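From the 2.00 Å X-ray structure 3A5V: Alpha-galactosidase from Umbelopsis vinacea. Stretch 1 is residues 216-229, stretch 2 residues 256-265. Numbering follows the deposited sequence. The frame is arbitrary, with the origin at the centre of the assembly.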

# COMPACT_ATOMS: atom_id res chain seq x y z
N SER A 216 22.61 1.94 -0.16
CA SER A 216 23.84 1.23 0.15
C SER A 216 23.85 -0.19 -0.45
O SER A 216 22.80 -0.74 -0.85
CB SER A 216 24.05 1.17 1.67
OG SER A 216 23.17 0.22 2.26
N VAL A 217 25.04 -0.77 -0.53
CA VAL A 217 25.18 -2.18 -0.95
C VAL A 217 24.23 -3.10 -0.15
O VAL A 217 23.45 -3.87 -0.74
CB VAL A 217 26.67 -2.63 -0.83
CG1 VAL A 217 26.84 -4.15 -1.05
CG2 VAL A 217 27.52 -1.84 -1.85
N MET A 218 24.26 -2.98 1.19
CA MET A 218 23.44 -3.82 2.06
C MET A 218 21.93 -3.57 1.87
O MET A 218 21.11 -4.51 1.88
CB MET A 218 23.84 -3.66 3.54
CG MET A 218 25.21 -4.30 3.90
SD MET A 218 25.30 -6.07 3.49
CE MET A 218 23.92 -6.73 4.43
N ASN A 219 21.56 -2.31 1.67
CA ASN A 219 20.16 -1.96 1.36
C ASN A 219 19.68 -2.72 0.11
O ASN A 219 18.61 -3.34 0.11
CB ASN A 219 20.01 -0.43 1.18
CG ASN A 219 18.61 -0.02 0.74
OD1 ASN A 219 18.25 -0.15 -0.45
ND2 ASN A 219 17.80 0.50 1.68
N ILE A 220 20.49 -2.67 -0.95
CA ILE A 220 20.13 -3.35 -2.19
C ILE A 220 20.08 -4.87 -2.03
O ILE A 220 19.16 -5.50 -2.53
CB ILE A 220 21.05 -2.91 -3.37
CG1 ILE A 220 20.70 -1.47 -3.76
CG2 ILE A 220 20.89 -3.84 -4.59
CD1 ILE A 220 21.79 -0.80 -4.57
N ILE A 221 21.05 -5.45 -1.31
CA ILE A 221 21.04 -6.90 -1.08
C ILE A 221 19.72 -7.35 -0.42
O ILE A 221 19.14 -8.37 -0.81
CB ILE A 221 22.25 -7.40 -0.24
CG1 ILE A 221 23.56 -7.20 -1.04
CG2 ILE A 221 22.06 -8.89 0.16
CD1 ILE A 221 24.82 -7.38 -0.24
N ASN A 222 19.25 -6.60 0.59
CA ASN A 222 18.04 -7.00 1.31
C ASN A 222 16.79 -6.92 0.43
O ASN A 222 15.82 -7.66 0.65
CB ASN A 222 17.90 -6.20 2.63
CG ASN A 222 19.00 -6.57 3.65
OD1 ASN A 222 19.43 -7.72 3.73
ND2 ASN A 222 19.47 -5.57 4.42
N LYS A 223 16.82 -6.08 -0.58
CA LYS A 223 15.75 -6.04 -1.60
C LYS A 223 15.86 -7.17 -2.62
O LYS A 223 14.86 -7.80 -2.98
CB LYS A 223 15.74 -4.68 -2.34
CG LYS A 223 15.35 -3.52 -1.43
CD LYS A 223 15.73 -2.15 -2.03
CE LYS A 223 15.16 -1.04 -1.13
NZ LYS A 223 15.77 0.32 -1.43
N ALA A 224 17.08 -7.42 -3.09
CA ALA A 224 17.30 -8.41 -4.13
C ALA A 224 16.89 -9.83 -3.73
O ALA A 224 16.45 -10.60 -4.59
CB ALA A 224 18.78 -8.41 -4.54
N VAL A 225 17.06 -10.18 -2.45
CA VAL A 225 16.83 -11.58 -2.02
C VAL A 225 15.36 -11.99 -2.17
O VAL A 225 15.06 -13.20 -2.30
CB VAL A 225 17.35 -11.88 -0.58
CG1 VAL A 225 18.88 -11.66 -0.49
CG2 VAL A 225 16.58 -11.05 0.48
N ALA A 226 14.44 -11.00 -2.14
CA ALA A 226 13.01 -11.26 -2.34
C ALA A 226 12.66 -11.59 -3.79
O ALA A 226 11.71 -12.32 -4.04
CB ALA A 226 12.14 -10.06 -1.86
N VAL A 227 13.42 -11.06 -4.75
CA VAL A 227 13.01 -11.14 -6.16
C VAL A 227 13.85 -12.09 -7.03
O VAL A 227 13.50 -12.35 -8.19
CB VAL A 227 12.87 -9.73 -6.81
CG1 VAL A 227 11.83 -8.89 -6.03
CG2 VAL A 227 14.23 -8.96 -6.86
N SER A 228 14.93 -12.62 -6.46
CA SER A 228 15.80 -13.61 -7.14
C SER A 228 14.99 -14.73 -7.75
O SER A 228 15.29 -15.22 -8.85
CB SER A 228 16.81 -14.22 -6.16
OG SER A 228 17.83 -13.28 -5.82
N GLN A 229 13.92 -15.13 -7.04
CA GLN A 229 13.05 -16.22 -7.50
C GLN A 229 12.49 -16.01 -8.93
O GLN A 229 12.06 -16.97 -9.57
CB GLN A 229 11.88 -16.40 -6.52
CG GLN A 229 11.00 -15.15 -6.37
CD GLN A 229 9.87 -15.36 -5.37
OE1 GLN A 229 9.07 -16.28 -5.53
NE2 GLN A 229 9.78 -14.50 -4.36
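Stretch 2 256-265: VHYTIWAALK

Two helices that run in the same direction can meet through side-chain packing with no direct hydrogen bond between them, and the pair formed here by stretch 2 and stretch 1 is a clear worked example. Residues 256-263 of stretch 2 are helical, continuing a helix that begins earlier in the chain, and they lie beside the helix that starts at V217. The N-to-C directions of the two differ by 20°, and the axes approach to 10.8 Å. At that spacing the gap is filled by side chains, and the nearly parallel course lets the contact extend along both segments: V217 is level with H257, I221 with I260, and S228 with L264.

The apolar centre is built around W261. Its CA-to-CB bond points sideways, yet with chi1 at -90° and chi2 at -129° the end of the indole comes nearer to stretch 1, where three aliphatic residues meet its six-membered ring. V217 CG1 lies 3.9 Å from W261 CZ3, I221 CG1 is 3.8 Å from that same CZ3 atom of W261, and I220 CG2 is 3.8 Å from W261 CH2. All three approach the ring obliquely. V217 and I221 are one helical turn apart, so they offer neighbouring positions on the same side of their helix, and I220 extends the patch. I221 also starts out sideways, but its m, t rotamer brings its end closer, and its CG1 packs 3.8 Å from I260 CG2. One isoleucine thus touches both W261 and I260.

Towards the start of both helices, V217 also packs on a second ring, with CG2 over its face. V217 CG2 stands over one face of H257, 4.2 Å from the ring centroid and 27° off the normal, a CH-pi contact; the closest pair is V217 CG2 and H257 ND1 at 3.9 Å. The imidazole thereby presents a flat surface to a methyl group while its NE2 is hydrogen-bonded elsewhere in the structure.

Towards the C-terminal end stretch 1 meets L264 with two small side chains, A224 and S228. L264 is the first residue to leave helical phi/psi, although its N still donates to I260 O at 2.9 Å. Its CA-to-CB bond points toward stretch 1, and L264 CD2 rests 3.7 Å from A224 CB.

The polar edge comes last, at S228, in the 3-10 segment of stretch 1. S228 OG lies 3.7 Å from L264 CG, a packing contact in which the hydroxyl borders the leucine. A water links the two stretches here: it donates to L264 O at 2.7 Å and is hydrogen-bonded to S228 OG at 3.1 Å. The carbonyl where the stretch 2 helix gives way is thus satisfied through solvent. The general lesson is economical: with 413 Å² buried in total over both sides, apolar packing forms the body of the contact, and a single water joins its polar margin.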

# COMPACT_ATOMS: atom_id res chain seq x y z
N VAL A 256 32.51 -8.09 -1.26
CA VAL A 256 31.15 -8.48 -0.92
C VAL A 256 30.16 -8.06 -2.00
O VAL A 256 29.35 -8.85 -2.48
CB VAL A 256 30.73 -7.91 0.47
CG1 VAL A 256 29.24 -8.26 0.79
CG2 VAL A 256 31.61 -8.48 1.49
N HIS A 257 30.25 -6.79 -2.37
CA HIS A 257 29.45 -6.15 -3.40
C HIS A 257 29.54 -6.96 -4.70
O HIS A 257 28.52 -7.44 -5.21
CB HIS A 257 29.97 -4.70 -3.50
CG HIS A 257 29.48 -3.90 -4.67
ND1 HIS A 257 28.17 -3.90 -5.09
CD2 HIS A 257 30.13 -2.99 -5.44
CE1 HIS A 257 28.04 -3.05 -6.10
NE2 HIS A 257 29.21 -2.48 -6.32
N TYR A 258 30.76 -7.20 -5.18
CA TYR A 258 30.94 -7.94 -6.43
C TYR A 258 30.41 -9.39 -6.33
O TYR A 258 29.74 -9.89 -7.24
CB TYR A 258 32.42 -7.94 -6.84
CG TYR A 258 32.67 -8.43 -8.25
CD1 TYR A 258 32.78 -9.79 -8.52
CD2 TYR A 258 32.77 -7.53 -9.32
CE1 TYR A 258 32.98 -10.27 -9.80
CE2 TYR A 258 32.98 -8.00 -10.63
CZ TYR A 258 33.08 -9.38 -10.85
OH TYR A 258 33.31 -9.88 -12.13
N THR A 259 30.74 -10.06 -5.24
CA THR A 259 30.32 -11.46 -5.01
C THR A 259 28.80 -11.64 -5.09
O THR A 259 28.31 -12.56 -5.76
CB THR A 259 30.80 -11.95 -3.62
OG1 THR A 259 32.25 -11.91 -3.56
CG2 THR A 259 30.29 -13.39 -3.33
N ILE A 260 28.07 -10.79 -4.38
CA ILE A 260 26.62 -10.92 -4.31
C ILE A 260 25.98 -10.55 -5.65
O ILE A 260 25.10 -11.26 -6.11
CB ILE A 260 25.99 -10.11 -3.12
CG1 ILE A 260 26.53 -10.61 -1.76
CG2 ILE A 260 24.45 -10.18 -3.14
CD1 ILE A 260 26.21 -12.10 -1.43
N TRP A 261 26.43 -9.47 -6.29
CA TRP A 261 25.96 -9.12 -7.64
C TRP A 261 26.22 -10.31 -8.60
O TRP A 261 25.34 -10.69 -9.39
CB TRP A 261 26.72 -7.89 -8.15
CG TRP A 261 26.09 -6.52 -7.84
CD1 TRP A 261 25.85 -5.53 -8.76
CD2 TRP A 261 25.66 -5.99 -6.56
NE1 TRP A 261 25.30 -4.43 -8.15
CE2 TRP A 261 25.17 -4.68 -6.80
CE3 TRP A 261 25.62 -6.49 -5.24
CZ2 TRP A 261 24.65 -3.85 -5.78
CZ3 TRP A 261 25.09 -5.67 -4.21
CH2 TRP A 261 24.62 -4.36 -4.50
N ALA A 262 27.41 -10.88 -8.54
CA ALA A 262 27.73 -12.02 -9.42
C ALA A 262 26.82 -13.23 -9.12
O ALA A 262 26.22 -13.81 -10.03
CB ALA A 262 29.22 -12.40 -9.26
N ALA A 263 26.72 -13.61 -7.86
CA ALA A 263 25.97 -14.83 -7.48
C ALA A 263 24.45 -14.72 -7.60
O ALA A 263 23.76 -15.73 -7.71
CB ALA A 263 26.37 -15.29 -6.03
N LEU A 264 23.93 -13.49 -7.55
CA LEU A 264 22.51 -13.27 -7.77
C LEU A 264 22.16 -13.05 -9.25
O LEU A 264 21.01 -12.77 -9.58
CB LEU A 264 21.97 -12.12 -6.86
CG LEU A 264 21.42 -12.61 -5.50
CD1 LEU A 264 22.44 -13.50 -4.72
CD2 LEU A 264 20.99 -11.42 -4.60
N LYS A 265 23.15 -13.27 -10.12
CA LYS A 265 22.99 -13.16 -11.58
C LYS A 265 22.51 -11.77 -11.98
O LYS A 265 21.67 -11.62 -12.87
CB LYS A 265 22.07 -14.28 -12.13
CG LYS A 265 22.80 -15.56 -12.65
CD LYS A 265 23.58 -16.32 -11.58
CE LYS A 265 23.96 -17.72 -12.10
NZ LYS A 265 24.72 -18.53 -11.10
O HOH W 1 18.55 -12.14 -8.64